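Local coordinates for protein S-adenosyl-L-methionine methyl transferase (Ruegeria pomeroyi DSS-3, PDB 3IHT) that binds S-adenosylmethionine and probably transfers its methyl group to a substrate that is not identified, at residues V24-C29 / G166-Y171; V44-L49 / L109-L114; L128-I133 / R148-G153. All blocks are in the same frame, centred on the assembly; numbering follows the deposited sequence. Where two conformers were deposited one is given.

In the fold
All three contacts lie in one Rossmann-like domain, and contact 2 forms the middle of its sheet, at the S-adenosylmethionine site. Contact 1 packs a helix onto the same sheet, its centre about 12 Å from that of contact 2; there Gln26 NE2 lies 3.0 Å from Asp113 OD2, a probable hydrogen bond to the aspartate that holds the amino group of the ligand. Contact 3, centred about 14 Å from contact 2, meets it through aliphatic side chains, Leu47 CD1 and Ile133 CD1 being 3.6 Å apart. Contacts 1 and 3 are about 17 Å apart between centres, yet Tyr171 OH reaches Met149 N at 3.0 Å in a probable hydrogen bond.

Contact 1. Residues V24-C29 / G166-Y171; sequences VSQRAC and GRCFIY
Cys168 sets its sulfur against the helix, SG 3.6 Å from Gln26 CG and 3.9 Å from Ser25 C. With SG anti to its own carbonyl carbon (chi1 -68°), the thiol lies beside the helix backbone where Ser25 passes into Gln26. One turn on, Cys29 SG fits between two partners, touching Cys168 CB at 3.8 Å and the tip of Ile170, CD1, at 3.7 Å. The extended end of the isoleucine is what brings CD1 up to that sulfur. The two sulfurs, Cys29 SG and Cys168 SG, are 4.9 Å apart, so these are packed thiols and not a disulfide. This is the tight, buried part, and it is held by van der Waals contact.

Toward Arg167 the contact thins out. Only the root of that side chain takes part, CB resting 3.5 Å from Ser25 OG, before bends at chi2 and chi3 turn the chain away from the helix segment; the residue is partly exposed. Ser25 OG bonds back to Asp21 O in the helix's own previous turn, and its bond with Val164 N ties the helix to the chain just before 166-171. On another side of the helix, Arg27 forms a salt bridge with Asp17 of the second subunit.

Helix 15-36 thus packs on strand 169-172, the antiparallel strand inserted between 141-145 and 155-157 that gives the class I methyltransferase sheet its 3-2-1-4-5-7-6 order.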
loop_
_atom_site.group_PDB
_atom_site.type_symbol
_atom_site.label_atom_id
_atom_site.label_comp_id
_atom_site.label_asym_id
_atom_site.label_seq_id
_atom_site.Cartn_x
_atom_site.Cartn_y
_atom_site.Cartn_z
ATOM N N VAL A 24 -4.924 3.393 -6.251
ATOM C CA VAL A 24 -5.335 4.419 -7.176
ATOM C C VAL A 24 -6.738 4.074 -7.714
ATOM O O VAL A 24 -7.602 4.936 -7.828
ATOM C CB VAL A 24 -4.277 4.568 -8.303
ATOM C CG1 VAL A 24 -4.784 5.375 -9.441
ATOM C CG2 VAL A 24 -2.996 5.232 -7.724
ATOM N N SER A 25 -6.962 2.798 -7.994
ATOM C CA SER A 25 -8.265 2.363 -8.500
ATOM C C SER A 25 -9.362 2.485 -7.437
ATOM O O SER A 25 -10.478 2.907 -7.736
ATOM C CB SER A 25 -8.185 0.946 -9.062
ATOM O OG SER A 25 -7.230 0.860 -10.103
ATOM N N GLN A 26 -9.043 2.156 -6.178
ATOM C CA GLN A 26 -10.020 2.329 -5.089
ATOM C C GLN A 26 -10.443 3.723 -4.902
ATOM O O GLN A 26 -11.638 4.011 -4.728
ATOM C CB GLN A 26 -9.440 1.858 -3.740
ATOM C CG GLN A 26 -9.312 0.410 -3.633
ATOM C CD GLN A 26 -8.515 -0.028 -2.394
ATOM O OE1 GLN A 26 -7.603 0.675 -1.931
ATOM N NE2 GLN A 26 -8.876 -1.170 -1.847
ATOM N N ARG A 27 -9.467 4.635 -4.921
ATOM C CA ARG A 27 -9.788 6.009 -4.762
ATOM C C ARG A 27 -10.713 6.435 -5.914
ATOM O O ARG A 27 -11.753 7.057 -5.679
ATOM C CB ARG A 27 -8.545 6.861 -4.695
ATOM C CG ARG A 27 -8.822 8.333 -4.725
ATOM C CD ARG A 27 -7.555 9.138 -4.449
ATOM N NE ARG A 27 -6.619 9.030 -5.559
ATOM C CZ ARG A 27 -5.402 9.558 -5.570
ATOM N NH1 ARG A 27 -4.956 10.221 -4.524
ATOM N NH2 ARG A 27 -4.626 9.405 -6.625
ATOM N N ALA A 28 -10.324 6.120 -7.155
ATOM C CA ALA A 28 -11.105 6.569 -8.343
ATOM C C ALA A 28 -12.519 5.960 -8.322
ATOM O O ALA A 28 -13.512 6.671 -8.486
ATOM C CB ALA A 28 -10.340 6.193 -9.669
ATOM N N CYS A 29 -12.589 4.662 -8.062
ATOM C CA CYS A 29 -13.868 3.929 -8.054
ATOM C C CYS A 29 -14.765 4.363 -6.911
ATOM O O CYS A 29 -15.964 4.561 -7.093
ATOM C CB CYS A 29 -13.632 2.426 -8.041
ATOM S SG CYS A 29 -13.010 1.823 -9.625
ATOM N N GLY A 166 -8.964 -4.379 -14.077
ATOM C CA GLY A 166 -8.570 -5.587 -13.349
ATOM C C GLY A 166 -8.264 -5.381 -11.872
ATOM O O GLY A 166 -8.120 -6.375 -11.139
ATOM N N ARG A 167 -8.155 -4.133 -11.411
ATOM C CA ARG A 167 -7.832 -3.846 -10.000
ATOM C C ARG A 167 -9.049 -3.699 -9.107
ATOM O O ARG A 167 -9.139 -4.380 -8.085
ATOM C CB ARG A 167 -6.969 -2.586 -9.851
ATOM C CG ARG A 167 -5.626 -2.725 -10.505
ATOM C CD ARG A 167 -4.632 -3.553 -9.686
ATOM N NE ARG A 167 -4.923 -4.984 -9.607
ATOM C CZ ARG A 167 -4.772 -5.863 -10.583
ATOM N NH1 ARG A 167 -4.337 -5.495 -11.778
ATOM N NH2 ARG A 167 -5.075 -7.136 -10.350
ATOM N N CYS A 168 -9.958 -2.820 -9.480
ATOM C CA CYS A 168 -11.307 -2.713 -8.870
ATOM C C CYS A 168 -12.397 -2.948 -9.937
ATOM O O CYS A 168 -12.197 -2.775 -11.129
ATOM C CB CYS A 168 -11.549 -1.361 -8.100
ATOM S SG CYS A 168 -10.556 -1.149 -6.588
ATOM N N PHE A 169 -13.566 -3.364 -9.467
ATOM C CA PHE A 169 -14.720 -3.691 -10.284
ATOM C C PHE A 169 -15.935 -2.993 -9.663
ATOM O O PHE A 169 -16.046 -2.906 -8.425
ATOM C CB PHE A 169 -14.963 -5.206 -10.283
ATOM C CG PHE A 169 -13.824 -5.977 -10.856
ATOM C CD1 PHE A 169 -12.728 -6.296 -10.071
ATOM C CD2 PHE A 169 -13.857 -6.376 -12.185
ATOM C CE1 PHE A 169 -11.650 -7.003 -10.613
ATOM C CE2 PHE A 169 -12.796 -7.089 -12.735
ATOM C CZ PHE A 169 -11.681 -7.376 -11.951
ATOM N N ILE A 170 -16.821 -2.494 -10.520
ATOM C CA ILE A 170 -18.008 -1.768 -10.050
ATOM C C ILE A 170 -19.273 -2.425 -10.583
ATOM O O ILE A 170 -19.370 -2.712 -11.767
ATOM C CB ILE A 170 -18.008 -0.296 -10.478
ATOM C CG1 ILE A 170 -16.707 0.398 -10.075
ATOM C CG2 ILE A 170 -19.287 0.427 -9.892
ATOM C CD1 ILE A 170 -16.562 1.861 -10.652
ATOM N N TYR A 171 -20.236 -2.672 -9.689
ATOM C CA TYR A 171 -21.496 -3.283 -10.053
ATOM C C TYR A 171 -22.656 -2.456 -9.526
ATOM O O TYR A 171 -22.513 -1.727 -8.543
ATOM C CB TYR A 171 -21.590 -4.704 -9.520
ATOM C CG TYR A 171 -20.419 -5.583 -9.875
ATOM C CD1 TYR A 171 -19.270 -5.578 -9.090
ATOM C CD2 TYR A 171 -20.442 -6.405 -11.003
ATOM C CE1 TYR A 171 -18.190 -6.371 -9.400
ATOM C CE2 TYR A 171 -19.347 -7.186 -11.316
ATOM C CZ TYR A 171 -18.247 -7.176 -10.512
ATOM O OH TYR A 171 -17.170 -7.957 -10.811
#

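Contact 2. Residues V44-L49 / L109-L114; sequences VYELGL and LVHADL. With SAM (S-adenosylmethionine), chain C.
Glu46 OE1 takes the N-H of His111 ND1 at 2.6 Å. The carboxylate oxygen lies almost in the imidazole plane and is met on its syn side, ring and carboxylate planes turned 26° apart. The two side chains run alongside one another; the bend at chi2 of Glu46 (74°) brings CD round to the ring edge. Glu46 OE2 is bonded to the ligand-binding Thr54, and a leucine in place of Glu46 would probably leave His111 ND1 and Thr54 OG1 without their shared partner and the imidazole freer to turn.

Beneath this pair, strands 44-47 and 107-112 run parallel as the central strands 1 and 4 of the Rossmann-like sheet, with Tyr45 N to Leu109 O, His111 N to Tyr45 O and Leu47 N to His111 O each 2.8 Å.

Beyond Leu47 the strands part: Asp113 N reaches Leu47 O only weakly, at 3.4 Å. Gly48 begins the glycine-rich turn continuing through Gly50 and Gly52, and a side chain on it would strike the ribose oxygen O4' of SAM. Asp113 OD2 accepts a bond from the SAM amino N at 2.8 Å and OD1 is hydrogen-bonded to Ser146 OG, while Leu114 CD2 lies 3.7 Å from SAM N9.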
loop_
_atom_site.group_PDB
_atom_site.type_symbol
_atom_site.label_atom_id
_atom_site.label_comp_id
_atom_site.label_asym_id
_atom_site.label_seq_id
_atom_site.Cartn_x
_atom_site.Cartn_y
_atom_site.Cartn_z
ATOM N N VAL A 44 -23.390 3.194 3.720
ATOM C CA VAL A 44 -22.231 2.647 3.048
ATOM C C VAL A 44 -21.688 1.535 3.931
ATOM O O VAL A 44 -21.555 1.709 5.147
ATOM C CB VAL A 44 -21.174 3.726 2.850
ATOM C CG1 VAL A 44 -19.902 3.137 2.236
ATOM C CG2 VAL A 44 -21.773 4.950 2.052
ATOM N N TYR A 45 -21.441 0.378 3.335
ATOM C CA TYR A 45 -20.837 -0.746 4.044
ATOM C C TYR A 45 -19.401 -0.892 3.590
ATOM O O TYR A 45 -19.133 -0.998 2.389
ATOM C CB TYR A 45 -21.577 -2.082 3.794
ATOM C CG TYR A 45 -22.985 -2.234 4.359
ATOM C CD1 TYR A 45 -23.538 -1.287 5.241
ATOM C CD2 TYR A 45 -23.779 -3.325 4.005
ATOM C CE1 TYR A 45 -24.817 -1.411 5.739
ATOM C CE2 TYR A 45 -25.068 -3.478 4.539
ATOM C CZ TYR A 45 -25.578 -2.514 5.413
ATOM O OH TYR A 45 -26.859 -2.620 5.925
ATOM N N GLU A 46 -18.483 -0.946 4.550
ATOM C CA GLU A 46 -17.053 -1.146 4.305
ATOM C C GLU A 46 -16.696 -2.536 4.802
ATOM O O GLU A 46 -16.721 -2.789 6.011
ATOM C CB GLU A 46 -16.261 -0.064 5.066
ATOM C CG GLU A 46 -14.745 -0.238 5.122
ATOM C CD GLU A 46 -14.040 0.073 3.813
ATOM O OE1 GLU A 46 -14.735 0.209 2.778
ATOM O OE2 GLU A 46 -12.797 0.203 3.813
ATOM N N LEU A 47 -16.398 -3.450 3.878
ATOM C CA LEU A 47 -16.125 -4.833 4.240
ATOM C C LEU A 47 -14.621 -5.010 4.346
ATOM O O LEU A 47 -13.896 -5.027 3.316
ATOM C CB LEU A 47 -16.738 -5.814 3.203
ATOM C CG LEU A 47 -18.225 -5.600 2.930
ATOM C CD1 LEU A 47 -18.782 -6.684 1.965
ATOM C CD2 LEU A 47 -19.035 -5.589 4.224
ATOM N N GLY A 48 -14.136 -5.170 5.573
ATOM C CA GLY A 48 -12.703 -5.257 5.827
ATOM C C GLY A 48 -12.136 -3.910 6.207
ATOM O O GLY A 48 -12.070 -2.994 5.392
ATOM N N LEU A 49 -11.712 -3.767 7.434
ATOM C CA LEU A 49 -11.136 -2.494 7.893
ATOM C C LEU A 49 -9.644 -2.402 7.646
ATOM O O LEU A 49 -9.151 -1.435 7.088
ATOM C CB LEU A 49 -11.435 -2.329 9.400
ATOM C CG LEU A 49 -10.893 -1.048 10.034
ATOM C CD1 LEU A 49 -11.448 0.242 9.342
ATOM C CD2 LEU A 49 -11.171 -1.060 11.562
ATOM N N LEU A 109 -24.111 1.716 -0.976
ATOM C CA LEU A 109 -22.774 1.466 -1.502
ATOM C C LEU A 109 -22.122 0.415 -0.617
ATOM O O LEU A 109 -22.071 0.593 0.611
ATOM C CB LEU A 109 -21.940 2.759 -1.507
ATOM C CG LEU A 109 -20.460 2.697 -1.852
ATOM C CD1 LEU A 109 -20.209 2.034 -3.233
ATOM C CD2 LEU A 109 -19.829 4.082 -1.798
ATOM N N VAL A 110 -21.623 -0.649 -1.215
ATOM C CA VAL A 110 -20.889 -1.699 -0.498
ATOM C C VAL A 110 -19.506 -1.765 -1.128
ATOM O O VAL A 110 -19.373 -1.934 -2.355
ATOM C CB VAL A 110 -21.608 -3.093 -0.536
ATOM C CG1 VAL A 110 -20.775 -4.203 0.170
ATOM C CG2 VAL A 110 -23.034 -2.972 0.060
ATOM N N HIS A 111 -18.482 -1.568 -0.290
ATOM C CA HIS A 111 -17.086 -1.616 -0.711
ATOM C C HIS A 111 -16.391 -2.795 -0.061
ATOM O O HIS A 111 -16.462 -2.939 1.173
ATOM C CB HIS A 111 -16.324 -0.337 -0.327
ATOM C CG HIS A 111 -14.860 -0.427 -0.632
ATOM N ND1 HIS A 111 -13.874 -0.221 0.314
ATOM C CD2 HIS A 111 -14.216 -0.729 -1.789
ATOM C CE1 HIS A 111 -12.690 -0.427 -0.247
ATOM N NE2 HIS A 111 -12.872 -0.759 -1.516
ATOM N N ALA A 112 -15.745 -3.643 -0.862
ATOM C CA ALA A 112 -14.986 -4.769 -0.348
ATOM C C ALA A 112 -13.537 -4.717 -0.792
ATOM O O ALA A 112 -13.239 -4.600 -1.987
ATOM C CB ALA A 112 -15.648 -6.119 -0.757
ATOM N N ASP A 113 -12.637 -4.833 0.183
ATOM C CA ASP A 113 -11.212 -5.005 -0.055
ATOM C C ASP A 113 -10.747 -6.070 0.966
ATOM O O ASP A 113 -10.102 -5.768 1.961
ATOM C CB ASP A 113 -10.483 -3.656 0.147
ATOM C CG ASP A 113 -8.997 -3.715 -0.166
ATOM O OD1 ASP A 113 -8.574 -4.513 -1.055
ATOM O OD2 ASP A 113 -8.216 -2.944 0.513
ATOM N N LEU A 114 -11.213 -7.293 0.753
ATOM C CA LEU A 114 -11.084 -8.387 1.706
ATOM C C LEU A 114 -9.892 -9.304 1.411
ATOM O O LEU A 114 -9.595 -10.219 2.210
ATOM C CB LEU A 114 -12.383 -9.206 1.716
ATOM C CG LEU A 114 -13.603 -8.454 2.280
ATOM C CD1 LEU A 114 -14.945 -8.955 1.612
ATOM C CD2 LEU A 114 -13.624 -8.594 3.799
HETATM N N SAM C . -9.281 -1.502 2.626
HETATM C CA SAM C . -8.368 -1.492 3.819
HETATM C C SAM C . -7.504 -0.209 3.855
HETATM O O SAM C . -6.633 -0.021 4.739
HETATM O OXT SAM C . -7.605 0.616 2.916
HETATM C CB SAM C . -7.512 -2.771 3.913
HETATM C CG SAM C . -8.294 -4.057 4.267
HETATM S SD SAM C . -7.216 -5.542 4.489
HETATM C CE SAM C . -6.618 -5.689 2.775
HETATM C "C5'" SAM C . -8.523 -6.842 4.582
HETATM C "C4'" SAM C . -9.358 -6.848 5.855
HETATM O "O4'" SAM C . -10.489 -7.722 5.649
HETATM C "C3'" SAM C . -8.622 -7.364 7.096
HETATM O "O3'" SAM C . -8.693 -6.443 8.186
HETATM C "C2'" SAM C . -9.287 -8.700 7.414
HETATM O "O2'" SAM C . -9.315 -9.118 8.792
HETATM C "C1'" SAM C . -10.680 -8.472 6.847
HETATM N N9 SAM C . -11.392 -9.746 6.562
HETATM C C8 SAM C . -11.006 -10.727 5.667
HETATM N N7 SAM C . -11.929 -11.721 5.683
HETATM C C5 SAM C . -12.895 -11.400 6.579
HETATM C C6 SAM C . -14.062 -12.057 6.971
HETATM N N6 SAM C . -14.394 -13.272 6.474
HETATM N N1 SAM C . -14.868 -11.420 7.897
HETATM C C2 SAM C . -14.555 -10.200 8.456
HETATM N N3 SAM C . -13.377 -9.557 8.070
HETATM C C4 SAM C . -12.579 -10.150 7.138
#

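Contact 3. Residues L128-I133 / R148-G153; sequences LISPLI and RMYFEG. With NI (nickel (II) ion), chain D.
Ser130 OG accepts the backbone N-H of Tyr150 at 2.9 Å, in a nearly straight bond (169°) that joins the helix to the loop. The hydroxyl stands anti to its own carbonyl carbon (chi1 -73°), beside the backbone N, and from there it also bonds back to Ala126 O one turn earlier. Two hydrogen bonds, from Tyr150 N and with Ala126 O, thus grip the buried OG and fix its rotation. The phenol end of Tyr150 leads away from the segment and bonds to Asp123 of the same helix, while its ring forms a cation-pi pair with Arg127.

The apolar part centres on the end of Met149, modelled as selenomethionine. Bent at both chi2 and chi3, its chain places CE 3.7 Å from Ile133 CD1 and 4.0 Å from Ile129 CG1. It crosses Ile133 at about a right angle. CE also packs against a polar atom, Ser130 OG, at 3.5 Å.

The Phe151 ring packs against the helix backbone and Ser130. Ser130 OG lies over one face of the ring, offset toward the rim, while Phe151 CE1 comes to 3.4 Å from Ser130 O. Elsewhere this ring meets Tyr171 edge-to-face.

Metal binding stands apart from the packing: Glu152 OE2 holds a nickel ion at 1.9 Å, and a water lies 2.5 Å from the metal.

Helix 119-133 is the crossover between parallel strands 107-112 and 141-145, so the contact pins the loop leaving the second strand against the end of the helix of a beta-alpha-beta unit in the Rossmann-like fold.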
loop_
_atom_site.group_PDB
_atom_site.type_symbol
_atom_site.label_atom_id
_atom_site.label_comp_id
_atom_site.label_asym_id
_atom_site.label_seq_id
_atom_site.Cartn_x
_atom_site.Cartn_y
_atom_site.Cartn_z
ATOM N N LEU A 128 -17.624 -17.107 -3.022
ATOM C CA LEU A 128 -18.458 -17.459 -1.879
ATOM C C LEU A 128 -19.293 -16.276 -1.345
ATOM O O LEU A 128 -20.500 -16.440 -1.016
ATOM C CB LEU A 128 -17.566 -18.019 -0.775
ATOM C CG LEU A 128 -18.250 -18.538 0.494
ATOM C CD1 LEU A 128 -17.318 -19.560 1.159
ATOM C CD2 LEU A 128 -18.596 -17.335 1.426
ATOM N N ILE A 129 -18.689 -15.092 -1.253
ATOM C CA ILE A 129 -19.368 -13.970 -0.593
ATOM C C ILE A 129 -20.323 -13.202 -1.494
ATOM O O ILE A 129 -21.171 -12.459 -1.001
ATOM C CB ILE A 129 -18.403 -12.953 0.073
ATOM C CG1 ILE A 129 -17.512 -12.233 -0.944
ATOM C CG2 ILE A 129 -17.594 -13.650 1.160
ATOM C CD1 ILE A 129 -16.621 -11.215 -0.297
ATOM N N SER A 130 -20.214 -13.385 -2.794
ATOM C CA SER A 130 -21.054 -12.630 -3.728
ATOM C C SER A 130 -22.576 -12.762 -3.412
ATOM O O SER A 130 -23.275 -11.747 -3.302
ATOM C CB SER A 130 -20.708 -12.995 -5.174
ATOM O OG SER A 130 -19.468 -12.442 -5.586
ATOM N N PRO A 131 -23.096 -13.994 -3.254
ATOM C CA PRO A 131 -24.535 -14.087 -2.954
ATOM C C PRO A 131 -24.888 -13.599 -1.551
ATOM O O PRO A 131 -26.070 -13.328 -1.279
ATOM C CB PRO A 131 -24.845 -15.589 -3.104
ATOM C CG PRO A 131 -23.472 -16.274 -2.911
ATOM C CD PRO A 131 -22.501 -15.314 -3.524
ATOM N N LEU A 132 -23.898 -13.453 -0.670
ATOM C CA LEU A 132 -24.156 -12.887 0.648
ATOM C C LEU A 132 -24.243 -11.364 0.602
ATOM O O LEU A 132 -24.933 -10.772 1.420
ATOM C CB LEU A 132 -23.099 -13.308 1.672
ATOM C CG LEU A 132 -22.914 -14.812 1.913
ATOM C CD1 LEU A 132 -21.833 -15.038 3.020
ATOM C CD2 LEU A 132 -24.213 -15.482 2.257
ATOM N N ILE A 133 -23.528 -10.747 -0.323
ATOM C CA ILE A 133 -23.541 -9.302 -0.469
ATOM C C ILE A 133 -24.728 -8.780 -1.286
ATOM O O ILE A 133 -25.326 -7.752 -0.915
ATOM C CB ILE A 133 -22.252 -8.800 -1.102
ATOM C CG1 ILE A 133 -21.075 -9.025 -0.158
ATOM C CG2 ILE A 133 -22.378 -7.325 -1.596
ATOM C CD1 ILE A 133 -19.668 -8.860 -0.781
ATOM N N ARG A 148 -12.866 -9.476 -8.688
ATOM C CA ARG A 148 -13.968 -9.801 -9.577
ATOM C C ARG A 148 -15.060 -10.616 -8.859
ATOM O O ARG A 148 -14.739 -11.560 -8.154
ATOM C CB ARG A 148 -13.490 -10.588 -10.773
ATOM C CG ARG A 148 -14.611 -10.803 -11.786
ATOM C CD ARG A 148 -14.181 -11.613 -12.955
ATOM N NE ARG A 148 -13.095 -10.959 -13.666
ATOM C CZ ARG A 148 -13.227 -10.075 -14.660
ATOM N NH1 ARG A 148 -14.419 -9.670 -15.090
ATOM N NH2 ARG A 148 -12.119 -9.570 -15.212
HETATM N N MSE A 149 -16.326 -10.227 -9.030
HETATM C CA MSE A 149 -17.409 -10.800 -8.261
HETATM C C MSE A 149 -18.277 -11.706 -9.131
HETATM O O MSE A 149 -18.116 -11.750 -10.348
HETATM C CB MSE A 149 -18.242 -9.695 -7.621
HETATM C CG MSE A 149 -17.450 -8.761 -6.760
HETATM SE SE MSE A 149 -16.501 -9.618 -5.240
HETATM C CE MSE A 149 -17.990 -9.692 -4.020
ATOM N N TYR A 150 -19.162 -12.456 -8.488
ATOM C CA TYR A 150 -19.982 -13.441 -9.137
ATOM C C TYR A 150 -21.447 -13.245 -8.784
ATOM O O TYR A 150 -22.039 -14.046 -8.056
ATOM C CB TYR A 150 -19.515 -14.824 -8.673
ATOM C CG TYR A 150 -18.089 -15.186 -9.084
ATOM C CD1 TYR A 150 -17.000 -14.762 -8.353
ATOM C CD2 TYR A 150 -17.855 -16.008 -10.196
ATOM C CE1 TYR A 150 -15.708 -15.101 -8.714
ATOM C CE2 TYR A 150 -16.567 -16.369 -10.548
ATOM C CZ TYR A 150 -15.508 -15.913 -9.829
ATOM O OH TYR A 150 -14.228 -16.297 -10.181
ATOM N N PHE A 151 -22.031 -12.156 -9.272
ATOM C CA PHE A 151 -23.390 -11.766 -8.933
ATOM C C PHE A 151 -24.424 -12.327 -9.915
ATOM O O PHE A 151 -24.077 -12.680 -11.032
ATOM C CB PHE A 151 -23.511 -10.241 -8.911
ATOM C CG PHE A 151 -22.728 -9.590 -7.820
ATOM C CD1 PHE A 151 -22.952 -9.949 -6.488
ATOM C CD2 PHE A 151 -21.778 -8.627 -8.097
ATOM C CE1 PHE A 151 -22.230 -9.340 -5.448
ATOM C CE2 PHE A 151 -21.083 -8.005 -7.054
ATOM C CZ PHE A 151 -21.302 -8.384 -5.735
ATOM N N GLU A 152 -25.668 -12.423 -9.464
ATOM C CA GLU A 152 -26.778 -12.925 -10.302
ATOM C C GLU A 152 -27.466 -11.813 -11.093
ATOM O O GLU A 152 -27.821 -11.991 -12.264
ATOM C CB GLU A 152 -27.824 -13.590 -9.399
ATOM C CG GLU A 152 -27.409 -14.908 -8.816
ATOM C CD GLU A 152 -27.385 -16.006 -9.848
ATOM O OE1 GLU A 152 -27.836 -15.789 -11.009
ATOM O OE2 GLU A 152 -26.934 -17.111 -9.497
ATOM N N GLY A 153 -27.678 -10.681 -10.436
ATOM C CA GLY A 153 -28.519 -9.606 -10.934
ATOM C C GLY A 153 -27.811 -8.276 -11.149
ATOM O O GLY A 153 -28.273 -7.463 -11.963
HETATM NI NI NI D . -26.851 -18.694 -10.628
HETATM O O HOH W 1 -25.898 -18.627 -12.948
#